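Local coordinates for GTPase subunit of restriction endonuclease (Thermococcus gammatolerans, PDB 6P0G), which binds methylated DNA through its N-terminal domain and probably supplies target recognition and GTP hydrolysis to an McrBC-type restriction system, at a contact of chain A with DNA. Coordinates in Å, arbitrary orientation; residue numbers count along the deposited sequence, not the author numbering.

Contact 1 and contact 2 lie about 8 Å apart between the centres of their C-alpha atoms and follow one DNA strand through consecutive nucleotides. Contact 1 holds the unpaired adenine DA2 between aromatic rings; contact 2 holds the backbone of the paired DC3 and DC4 next to it. Strand 52-55 serves both, giving Trp53 and Gly54 to the base and Arg55 to the phosphates. Ile154 also belongs to both, touching the sugar of DA2 and that of DC3. The domain therefore holds an unpaired base, apparently turned out of the helix, together with the adjoining duplex on one continuous surface.

Contact 1: a contact of chain A with DNA. Residues 16, 19, 53-54, 121, 154. With nucleotides of chain B.
Trp53 and Gly54 run in extended conformation past the edge of the unpaired adenine DA2, while Phe121 approaches the base from a loop on the opposite side. The two aromatic side chains sandwich the purine. The Phe121 ring lies almost flat over one face of DA2, stacked on the six-membered ring with the planes nearly parallel. Its tip reaches toward the ring fusion, with CZ of Phe121 3.4 Å from C5 of DA2, and the ring extends over the imidazole part as well. An alanine at Phe121 would probably leave this face of DA2 without its stacking partner and set the base free to tilt away from Trp53.

On the other face the Trp53 indole is turned only 6° from the six-membered ring of DA2, but displaced toward its rim. Its benzo rim lies below the N1 side of the base, where CH2 of Trp53 is 3.3 Å from N1 of DA2. CG anti to the backbone N (chi1 -173°) carries the indole from the strand under the base. Glu16 extends this floor beneath the five-membered ring, its CB 3.6 Å from N7 of DA2 in a CH-pi contact.

At the amino edge, Asn19 ND2 is modelled 2.8 Å from the exocyclic N6 of DA2; since both carry only N-H donors, the side-chain amide was probably built flipped, its oxygen then accepting from N6. Ile154 CD1 packs 3.5 Å from the deoxyribose ring oxygen O4' of DA2.

The pocket is an aromatic cage assembled from helix 15-26, strand 52-55, the loop between 3-10 helix 118-120 and strand 123-127, and the residue preceding strand 155-157.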
ATOM      1  N   GLU A  16      11.517  -2.804  -3.411  1.00 72.11           N
ATOM      2  CA  GLU A  16      10.157  -2.519  -2.991  1.00 75.59           C
ATOM      3  C   GLU A  16       9.266  -2.363  -4.224  1.00 74.96           C
ATOM      4  O   GLU A  16       8.128  -2.875  -4.230  1.00 74.51           O
ATOM      5  CB  GLU A  16      10.046  -1.286  -2.096  1.00 73.50           C
ATOM      6  CG  GLU A  16      11.206  -0.332  -2.121  1.00 85.31           C
ATOM      7  CD  GLU A  16      10.812   1.019  -1.553  1.00 89.04           C
ATOM      8  OE1 GLU A  16       9.703   1.051  -0.957  1.00 89.53           O
ATOM      9  OE2 GLU A  16      11.559   2.022  -1.735  1.00 84.09           O
ATOM     10  N   ASN A  19       8.427  -5.834  -5.487  1.00 68.95           N
ATOM     11  CA  ASN A  19       7.449  -6.504  -4.658  1.00 68.86           C
ATOM     12  C   ASN A  19       6.066  -5.879  -4.875  1.00 71.88           C
ATOM     13  O   ASN A  19       5.044  -6.581  -4.874  1.00 64.38           O
ATOM     14  CB  ASN A  19       7.870  -6.459  -3.185  1.00 69.19           C
ATOM     15  CG  ASN A  19       9.138  -7.294  -2.903  1.00 74.08           C
ATOM     16  OD1 ASN A  19       9.586  -8.074  -3.742  1.00 75.01           O
ATOM     17  ND2 ASN A  19       9.702  -7.136  -1.714  1.00 65.84           N
ATOM     18  N   TRP A  53      -0.086  -5.858   0.567  1.00 63.45           N
ATOM     19  CA  TRP A  53       1.201  -5.266   0.862  1.00 57.55           C
ATOM     20  C   TRP A  53       1.602  -5.691   2.273  1.00 66.16           C
ATOM     21  O   TRP A  53       0.800  -6.301   2.987  1.00 66.85           O
ATOM     22  CB  TRP A  53       1.118  -3.755   0.743  1.00 57.01           C
ATOM     23  CG  TRP A  53       2.400  -3.040   0.870  1.00 59.45           C
ATOM     24  CD1 TRP A  53       2.705  -2.091   1.790  1.00 58.78           C
ATOM     25  CD2 TRP A  53       3.563  -3.188   0.038  1.00 55.67           C
ATOM     26  NE1 TRP A  53       3.974  -1.630   1.584  1.00 61.58           N
ATOM     27  CE2 TRP A  53       4.529  -2.290   0.517  1.00 61.18           C
ATOM     28  CE3 TRP A  53       3.876  -3.987  -1.069  1.00 61.02           C
ATOM     29  CZ2 TRP A  53       5.806  -2.171  -0.062  1.00 63.87           C
ATOM     30  CZ3 TRP A  53       5.139  -3.867  -1.651  1.00 63.14           C
ATOM     31  CH2 TRP A  53       6.088  -2.971  -1.140  1.00 65.71           C
ATOM     32  N   GLY A  54       2.832  -5.384   2.680  1.00 61.25           N
ATOM     33  CA  GLY A  54       3.326  -5.861   3.962  1.00 67.92           C
ATOM     34  C   GLY A  54       4.382  -4.911   4.487  1.00 73.35           C
ATOM     35  O   GLY A  54       4.987  -4.167   3.703  1.00 66.92           O
ATOM     36  N   PHE A 121       8.730  -8.806   6.194  1.00 73.77           N
ATOM     37  CA  PHE A 121       7.547  -7.946   6.115  1.00 71.55           C
ATOM     38  C   PHE A 121       6.286  -8.715   6.469  1.00 75.97           C
ATOM     39  O   PHE A 121       5.315  -8.746   5.695  1.00 66.88           O
ATOM     40  CB  PHE A 121       7.435  -7.320   4.714  1.00 72.17           C
ATOM     41  CG  PHE A 121       8.714  -6.706   4.236  1.00 71.40           C
ATOM     42  CD1 PHE A 121       9.226  -5.571   4.857  1.00 73.02           C
ATOM     43  CD2 PHE A 121       9.427  -7.275   3.189  1.00 72.79           C
ATOM     44  CE1 PHE A 121      10.430  -5.003   4.433  1.00 70.25           C
ATOM     45  CE2 PHE A 121      10.631  -6.713   2.756  1.00 73.04           C
ATOM     46  CZ  PHE A 121      11.130  -5.578   3.384  1.00 70.44           C
ATOM     47  N   ILE A 154       8.431   7.463   2.971  1.00 72.80           N
ATOM     48  CA  ILE A 154       8.610   6.024   2.904  1.00 73.98           C
ATOM     49  C   ILE A 154       7.384   5.337   3.525  1.00 70.22           C
ATOM     50  O   ILE A 154       6.830   4.387   2.959  1.00 70.76           O
ATOM     51  CB  ILE A 154       9.919   5.608   3.611  1.00 77.15           C
ATOM     52  CG1 ILE A 154      10.033   4.087   3.667  1.00 81.75           C
ATOM     53  CG2 ILE A 154      10.023   6.282   4.970  1.00 80.53           C
ATOM     54  CD1 ILE A 154      10.148   3.453   2.283  1.00 83.31           C
TER
ATOM     55  P    DA B   2      15.388   1.652   2.497  1.00105.60           P
ATOM     56  OP1  DA B   2      15.479   1.866   3.965  1.00 99.94           O
ATOM     57  OP2  DA B   2      16.594   1.413   1.674  1.00105.03           O
ATOM     58  O5'  DA B   2      14.473   0.345   2.382  1.00100.62           O
ATOM     59  C5'  DA B   2      13.878  -0.186   3.558  1.00 99.47           C
ATOM     60  C4'  DA B   2      12.651   0.617   3.922  1.00 97.20           C
ATOM     61  O4'  DA B   2      11.641   0.383   2.908  1.00 96.64           O
ATOM     62  C3'  DA B   2      11.986   0.245   5.248  1.00 95.51           C
ATOM     63  O3'  DA B   2      11.195   1.394   5.754  1.00101.49           O
ATOM     64  C2'  DA B   2      11.123  -0.941   4.821  1.00 91.57           C
ATOM     65  C1'  DA B   2      10.669  -0.519   3.408  1.00 88.77           C
ATOM     66  N9   DA B   2      10.506  -1.635   2.463  1.00 80.50           N
ATOM     67  C8   DA B   2      11.414  -2.107   1.544  1.00 80.73           C
ATOM     68  N7   DA B   2      10.960  -3.129   0.825  1.00 76.05           N
ATOM     69  C5   DA B   2       9.676  -3.324   1.298  1.00 69.77           C
ATOM     70  C6   DA B   2       8.663  -4.250   0.960  1.00 71.66           C
ATOM     71  N6   DA B   2       8.802  -5.189   0.024  1.00 71.08           N
ATOM     72  N1   DA B   2       7.497  -4.174   1.638  1.00 71.37           N
ATOM     73  C2   DA B   2       7.363  -3.222   2.581  1.00 74.53           C
ATOM     74  N3   DA B   2       8.236  -2.302   2.987  1.00 69.34           N
ATOM     75  C4   DA B   2       9.380  -2.408   2.304  1.00 73.86           C
TER

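Contact 2: a contact of chain A with DNA. Residues 55-56, 61, 154. With nucleotides of chain B.
Arg55 grips the DNA backbone by its guanidinium: NH2 of Arg55 donates a hydrogen bond to OP2 of the DC4 phosphate, 3.1 Å long and 140° at the hydrogen. OP2 sits at the edge of the guanidinium, only 4° out of its plane. In this domain, which appears to belong to the PUA-like EVE/YTH group of modified-base readers, Arg55 follows directly on the strand residues lining the base pocket. The same NH2 of Arg55 forms a longer salt bridge to the preceding phosphate, 3.5 Å from OP2 of DC3. NE also faces that DC3 oxygen, so the arginine spans two consecutive phosphates and would be expected to offset their charge where they approach the protein. A bend at chi3 (78°) turns the guanidinium toward the two phosphates. Ser56 stands beside the other non-bridging oxygen of DC3, but OG of Ser56 is 4.0 Å from OP1 of DC3, too long for a direct hydrogen bond.

Apolar contacts hold the sugars. Ile154 comes up against DC3 with both branches: CG2 packs 3.5 Å from C5' and continues to the base, 3.6 Å from C6, while CG1 lies 3.7 Å from the ester oxygen O5' of DC3. The isoleucine thus fills the corner between the sugar and the base.

Farther along the strand, the CD1-CE1 side of the Tyr61 ring borders DC4, with C5' and O2 of the nucleotide displaced to one side of the ring plane and beyond the rim. The sugar carbon C5' of DC4 lies 4.0 Å from CD1 of Tyr61, and the base oxygen O2 of DC4 is 3.9 Å from CE1 of Tyr61. Since DC4 is paired, O2 belongs to the minor groove, and the tyrosine borders that groove by van der Waals contact.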
ATOM      1  N   ARG A  55       4.572  -4.902   5.806  1.00 67.91           N
ATOM      2  CA  ARG A  55       5.626  -4.106   6.432  1.00 73.70           C
ATOM      3  C   ARG A  55       6.226  -4.883   7.595  1.00 75.25           C
ATOM      4  O   ARG A  55       5.664  -5.889   8.041  1.00 71.48           O
ATOM      5  CB  ARG A  55       5.093  -2.742   6.899  1.00 75.51           C
ATOM      6  CG  ARG A  55       4.755  -1.804   5.729  1.00 78.62           C
ATOM      7  CD  ARG A  55       4.176  -0.469   6.163  1.00 77.45           C
ATOM      8  NE  ARG A  55       5.194   0.455   6.650  1.00 82.73           N
ATOM      9  CZ  ARG A  55       5.394   0.711   7.935  1.00 85.41           C
ATOM     10  NH1 ARG A  55       4.644   0.096   8.839  1.00 82.99           N
ATOM     11  NH2 ARG A  55       6.337   1.569   8.312  1.00 81.23           N
ATOM     12  N   SER A  56       7.373  -4.407   8.070  1.00 74.27           N
ATOM     13  CA  SER A  56       8.122  -5.046   9.144  1.00 72.77           C
ATOM     14  C   SER A  56       7.584  -4.700  10.526  1.00 70.81           C
ATOM     15  O   SER A  56       7.854  -5.410  11.464  1.00 76.77           O
ATOM     16  CB  SER A  56       9.595  -4.669   9.053  1.00 73.67           C
ATOM     17  OG  SER A  56       9.762  -3.261   9.116  1.00 76.83           O
ATOM     18  N   TYR A  61       4.038   5.466  12.216  1.00 86.93           N
ATOM     19  CA  TYR A  61       4.066   6.552  13.198  1.00 88.91           C
ATOM     20  C   TYR A  61       3.177   6.191  14.415  1.00 84.57           C
ATOM     21  O   TYR A  61       2.297   6.959  14.815  1.00 86.08           O
ATOM     22  CB  TYR A  61       3.620   7.888  12.560  1.00 90.79           C
ATOM     23  CG  TYR A  61       4.620   8.520  11.588  1.00 94.34           C
ATOM     24  CD1 TYR A  61       5.619   7.760  10.978  1.00 99.36           C
ATOM     25  CD2 TYR A  61       4.576   9.889  11.304  1.00104.46           C
ATOM     26  CE1 TYR A  61       6.534   8.336  10.100  1.00102.12           C
ATOM     27  CE2 TYR A  61       5.493  10.478  10.429  1.00103.12           C
ATOM     28  CZ  TYR A  61       6.468   9.691   9.833  1.00104.18           C
ATOM     29  OH  TYR A  61       7.380  10.252   8.965  1.00108.66           O
ATOM     30  N   ILE A 154       8.431   7.463   2.971  1.00 72.80           N
ATOM     31  CA  ILE A 154       8.610   6.024   2.904  1.00 73.98           C
ATOM     32  C   ILE A 154       7.384   5.337   3.525  1.00 70.22           C
ATOM     33  O   ILE A 154       6.830   4.387   2.959  1.00 70.76           O
ATOM     34  CB  ILE A 154       9.919   5.608   3.611  1.00 77.15           C
ATOM     35  CG1 ILE A 154      10.033   4.087   3.667  1.00 81.75           C
ATOM     36  CG2 ILE A 154      10.023   6.282   4.970  1.00 80.53           C
ATOM     37  CD1 ILE A 154      10.148   3.453   2.283  1.00 83.31           C
TER
ATOM     38  P    DC B   3       9.888   1.220   6.697  1.00102.66           P
ATOM     39  OP1  DC B   3      10.316   0.480   7.914  1.00106.73           O
ATOM     40  OP2  DC B   3       8.731   0.773   5.876  1.00 96.59           O
ATOM     41  O5'  DC B   3       9.472   2.722   7.099  1.00 98.46           O
ATOM     42  C5'  DC B   3      10.468   3.719   7.305  1.00102.95           C
ATOM     43  C4'  DC B   3      10.435   4.235   8.732  1.00111.70           C
ATOM     44  O4'  DC B   3      11.681   4.936   9.019  1.00118.55           O
ATOM     45  C3'  DC B   3       9.331   5.240   9.031  1.00107.61           C
ATOM     46  O3'  DC B   3       9.021   5.236  10.461  1.00115.81           O
ATOM     47  C2'  DC B   3      10.013   6.550   8.620  1.00105.81           C
ATOM     48  C1'  DC B   3      11.418   6.320   9.188  1.00114.53           C
ATOM     49  N1   DC B   3      12.521   7.092   8.518  1.00112.57           N
ATOM     50  C2   DC B   3      13.817   7.069   9.074  1.00112.74           C
ATOM     51  O2   DC B   3      14.026   6.416  10.116  1.00116.31           O
ATOM     52  N3   DC B   3      14.809   7.764   8.460  1.00111.06           N
ATOM     53  C4   DC B   3      14.551   8.449   7.341  1.00114.97           C
ATOM     54  N4   DC B   3      15.567   9.112   6.768  1.00114.53           N
ATOM     55  C5   DC B   3      13.237   8.487   6.760  1.00106.02           C
ATOM     56  C6   DC B   3      12.264   7.802   7.374  1.00107.42           C
ATOM     57  P    DC B   4       8.714   3.875  11.290  1.00117.70           P
ATOM     58  OP1  DC B   4       9.989   3.208  11.673  1.00109.67           O
ATOM     59  OP2  DC B   4       7.632   3.133  10.605  1.00107.19           O
ATOM     60  O5'  DC B   4       8.041   4.416  12.632  1.00112.73           O
ATOM     61  C5'  DC B   4       8.342   5.728  13.084  1.00110.68           C
ATOM     62  C4'  DC B   4       9.807   5.827  13.424  1.00109.58           C
ATOM     63  O4'  DC B   4      10.476   6.728  12.502  1.00108.78           O
ATOM     64  C3'  DC B   4      10.114   6.352  14.833  1.00112.54           C
ATOM     65  O3'  DC B   4      10.954   5.412  15.529  1.00117.25           O
ATOM     66  C2'  DC B   4      10.846   7.663  14.558  1.00116.35           C
ATOM     67  C1'  DC B   4      11.500   7.341  13.235  1.00114.86           C
ATOM     68  N1   DC B   4      12.065   8.543  12.531  1.00115.14           N
ATOM     69  C2   DC B   4      11.242   9.400  11.769  1.00110.36           C
ATOM     70  O2   DC B   4      10.040   9.155  11.645  1.00113.14           O
ATOM     71  N3   DC B   4      11.801  10.475  11.183  1.00108.44           N
ATOM     72  C4   DC B   4      13.101  10.722  11.334  1.00110.40           C
ATOM     73  N4   DC B   4      13.597  11.800  10.735  1.00112.91           N
ATOM     74  C5   DC B   4      13.948   9.881  12.104  1.00107.30           C
ATOM     75  C6   DC B   4      13.395   8.817  12.684  1.00109.87           C
TER